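Local coordinates for Polyphosphate:AMP phosphotransferase (Pseudomonas aeruginosa PAO1, PDB 3CZP), which transfers a phosphate from inorganic polyphosphate to AMP to make ADP, and less efficiently to GMP, using magnesium as its preferred metal, at residues L265-Y270 against L469-D474. Residues are numbered along the deposited sequence; the frame is centred on the assembly and turned at random.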
ATOM      1  N   LEU A 265       0.182 -41.502   5.232  1.00 43.23           N
ATOM      2  CA  LEU A 265      -0.375 -41.291   3.882  1.00 42.41           C
ATOM      3  C   LEU A 265      -0.062 -42.426   2.936  1.00 41.74           C
ATOM      4  O   LEU A 265       1.022 -43.013   2.984  1.00 41.30           O
ATOM      5  CB  LEU A 265       0.164 -40.024   3.229  1.00 42.05           C
ATOM      6  CG  LEU A 265      -0.346 -38.738   3.845  1.00 39.47           C
ATOM      7  CD1 LEU A 265       0.447 -37.587   3.264  1.00 38.92           C
ATOM      8  CD2 LEU A 265      -1.823 -38.630   3.538  1.00 38.02           C
ATOM      9  N   ASP A 266      -1.007 -42.679   2.047  1.00 40.72           N
ATOM     10  CA  ASP A 266      -0.828 -43.653   0.992  1.00 40.46           C
ATOM     11  C   ASP A 266      -0.444 -42.889  -0.276  1.00 39.53           C
ATOM     12  O   ASP A 266      -1.286 -42.470  -1.079  1.00 37.87           O
ATOM     13  CB  ASP A 266      -2.096 -44.469   0.823  1.00 40.15           C
ATOM     14  CG  ASP A 266      -1.991 -45.493  -0.267  1.00 41.73           C
ATOM     15  OD1 ASP A 266      -0.934 -45.533  -0.951  1.00 43.17           O
ATOM     16  OD2 ASP A 266      -2.984 -46.234  -0.458  1.00 38.92           O
ATOM     17  N   LEU A 267       0.861 -42.757  -0.458  1.00 39.44           N
ATOM     18  CA  LEU A 267       1.412 -42.001  -1.569  1.00 39.14           C
ATOM     19  C   LEU A 267       1.476 -42.835  -2.846  1.00 39.24           C
ATOM     20  O   LEU A 267       1.998 -42.369  -3.860  1.00 39.11           O
ATOM     21  CB  LEU A 267       2.810 -41.510  -1.217  1.00 39.12           C
ATOM     22  CG  LEU A 267       3.006 -40.586  -0.024  1.00 38.58           C
ATOM     23  CD1 LEU A 267       4.454 -40.192   0.036  1.00 38.40           C
ATOM     24  CD2 LEU A 267       2.118 -39.355  -0.122  1.00 34.89           C
ATOM     25  N   GLY A 268       0.956 -44.067  -2.779  1.00 39.84           N
ATOM     26  CA  GLY A 268       0.815 -44.960  -3.935  1.00 39.85           C
ATOM     27  C   GLY A 268      -0.421 -44.667  -4.780  1.00 39.85           C
ATOM     28  O   GLY A 268      -0.612 -45.292  -5.800  1.00 39.39           O
ATOM     29  N   GLN A 269      -1.245 -43.695  -4.394  1.00 39.70           N
ATOM     30  CA  GLN A 269      -2.484 -43.416  -5.154  1.00 40.05           C
ATOM     31  C   GLN A 269      -2.269 -42.626  -6.450  1.00 39.72           C
ATOM     32  O   GLN A 269      -1.352 -41.806  -6.535  1.00 37.85           O
ATOM     33  CB  GLN A 269      -3.469 -42.653  -4.290  1.00 40.27           C
ATOM     34  CG  GLN A 269      -3.929 -43.396  -3.059  1.00 41.13           C
ATOM     35  CD  GLN A 269      -4.681 -42.480  -2.149  1.00 41.24           C
ATOM     36  OE1 GLN A 269      -5.906 -42.427  -2.189  1.00 43.69           O
ATOM     37  NE2 GLN A 269      -3.953 -41.705  -1.360  1.00 44.08           N
ATOM     38  N   TYR A 270      -3.144 -42.874  -7.432  1.00 39.75           N
ATOM     39  CA  TYR A 270      -3.064 -42.233  -8.750  1.00 40.06           C
ATOM     40  C   TYR A 270      -4.379 -42.236  -9.563  1.00 39.98           C
ATOM     41  O   TYR A 270      -5.361 -42.848  -9.183  1.00 38.79           O
ATOM     42  CB  TYR A 270      -1.960 -42.887  -9.587  1.00 40.14           C
ATOM     43  CG  TYR A 270      -2.243 -44.308 -10.006  1.00 39.10           C
ATOM     44  CD1 TYR A 270      -2.734 -44.595 -11.280  1.00 38.58           C
ATOM     45  CD2 TYR A 270      -2.039 -45.363  -9.123  1.00 39.24           C
ATOM     46  CE1 TYR A 270      -2.997 -45.899 -11.673  1.00 40.22           C
ATOM     47  CE2 TYR A 270      -2.314 -46.686  -9.504  1.00 40.55           C
ATOM     48  CZ  TYR A 270      -2.776 -46.940 -10.785  1.00 39.58           C
ATOM     49  OH  TYR A 270      -3.045 -48.218 -11.165  1.00 40.01           O
ATOM     50  N   LEU A 469      -3.911 -32.819   3.348  1.00 31.55           N
ATOM     51  CA  LEU A 469      -2.697 -33.423   2.904  1.00 32.81           C
ATOM     52  C   LEU A 469      -2.968 -34.042   1.516  1.00 32.44           C
ATOM     53  O   LEU A 469      -3.819 -34.926   1.373  1.00 32.71           O
ATOM     54  CB  LEU A 469      -2.196 -34.467   3.948  1.00 32.32           C
ATOM     55  CG  LEU A 469      -2.111 -33.990   5.411  1.00 34.22           C
ATOM     56  CD1 LEU A 469      -1.897 -35.142   6.392  1.00 34.62           C
ATOM     57  CD2 LEU A 469      -1.065 -32.855   5.629  1.00 37.22           C
ATOM     58  N   VAL A 470      -2.245 -33.563   0.504  1.00 32.27           N
ATOM     59  CA  VAL A 470      -2.418 -34.047  -0.856  1.00 32.51           C
ATOM     60  C   VAL A 470      -1.306 -35.052  -1.180  1.00 32.59           C
ATOM     61  O   VAL A 470      -0.143 -34.737  -1.087  1.00 33.53           O
ATOM     62  CB  VAL A 470      -2.446 -32.870  -1.860  1.00 33.24           C
ATOM     63  CG1 VAL A 470      -2.719 -33.387  -3.288  1.00 30.26           C
ATOM     64  CG2 VAL A 470      -3.492 -31.811  -1.435  1.00 28.30           C
ATOM     65  N   GLU A 471      -1.680 -36.275  -1.485  1.00 33.07           N
ATOM     66  CA  GLU A 471      -0.732 -37.335  -1.908  1.00 32.26           C
ATOM     67  C   GLU A 471      -0.327 -36.958  -3.328  1.00 31.43           C
ATOM     68  O   GLU A 471      -1.134 -37.051  -4.254  1.00 29.84           O
ATOM     69  CB  GLU A 471      -1.404 -38.710  -1.901  1.00 32.56           C
ATOM     70  CG  GLU A 471      -1.895 -39.225  -0.546  1.00 32.94           C
ATOM     71  CD  GLU A 471      -3.248 -38.645  -0.108  1.00 31.82           C
ATOM     72  OE1 GLU A 471      -3.798 -37.728  -0.758  1.00 30.61           O
ATOM     73  OE2 GLU A 471      -3.738 -39.114   0.920  1.00 30.06           O
ATOM     74  N   ALA A 472       0.896 -36.468  -3.495  1.00 31.33           N
ATOM     75  CA  ALA A 472       1.256 -35.702  -4.703  1.00 31.27           C
ATOM     76  C   ALA A 472       2.263 -36.367  -5.626  1.00 31.54           C
ATOM     77  O   ALA A 472       2.621 -35.810  -6.662  1.00 31.66           O
ATOM     78  CB  ALA A 472       1.735 -34.297  -4.286  1.00 31.44           C
ATOM     79  N   ASN A 473       2.661 -37.604  -5.319  1.00 31.73           N
ATOM     80  CA  ASN A 473       3.549 -38.359  -6.194  1.00 30.87           C
ATOM     81  C   ASN A 473       3.018 -38.480  -7.642  1.00 32.22           C
ATOM     82  O   ASN A 473       3.810 -38.570  -8.570  1.00 32.16           O
ATOM     83  CB  ASN A 473       3.785 -39.790  -5.664  1.00 30.97           C
ATOM     84  CG  ASN A 473       4.880 -39.880  -4.607  1.00 28.86           C
ATOM     85  OD1 ASN A 473       5.383 -38.873  -4.150  1.00 22.40           O
ATOM     86  ND2 ASN A 473       5.241 -41.134  -4.204  1.00 26.15           N
ATOM     87  N   ASP A 474       1.687 -38.576  -7.776  1.00 32.19           N
ATOM     88  CA  ASP A 474       0.980 -38.609  -9.052  1.00 31.66           C
ATOM     89  C   ASP A 474       0.312 -37.269  -9.226  1.00 31.17           C
ATOM     90  O   ASP A 474      -0.634 -36.932  -8.501  1.00 32.37           O
ATOM     91  CB  ASP A 474      -0.096 -39.724  -9.091  1.00 31.27           C
ATOM     92  CG  ASP A 474      -0.825 -39.781 -10.435  1.00 31.87           C
ATOM     93  OD1 ASP A 474      -0.151 -39.932 -11.464  1.00 32.51           O
ATOM     94  OD2 ASP A 474      -2.063 -39.642 -10.489  1.00 35.40           O
TER
HETATM   95  O   HOH W   1      -3.516 -41.426   2.382  1.00 41.25           O
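Glu471 lies under Asp266 O and the amide nitrogen of Gln269, flanked by two leucines, its chain bent (chi2 81°) so that the carboxylate folds along the loop. Its CG lies 3.3 Å from Asp266 O. The fork of Leu265 divides the work: CD1 meets Leu469 CB at 4.1 Å, the side chains crossing at about a right angle, and CD2 lies against Glu471 OE2. Leu267 crosses obliquely, its CD2 covering Glu471 CA and CB. Gln269, long enough to reach back across the type I turn, donates NE2 to a lone pair of Asp266 O (2.8 Å, 160°), which holds NE2 against CG and CD of Glu471, the amide nearly perpendicular to the carboxylate (83°). Asp266 steadies the loop further as an Asx turn, OD1 accepting from Gly268 N. A water takes the N-H of Asp266 and donates to Glu471 OE2 (2.7 Å); OE1 forms a salt bridge with Lys481. The short amide of Asn473 suits its spot, ND2 lying beside Leu267 CB while hydrogen-bonding Asp414 OD2. Asp474 N-caps helix 475-496, and Tyr270 CB sits 3.4 Å from its OD2. The loop before helix 273-292 thus lies against the end of edge strand 467-471, which belongs to the second PPK2 region. Lysine and water should keep Glu471 ionised; the join rests on packing around it, the bridging water, and Asp474 OD2, which takes both the helix N-H of Phe477 and the loop N-H of Leu271.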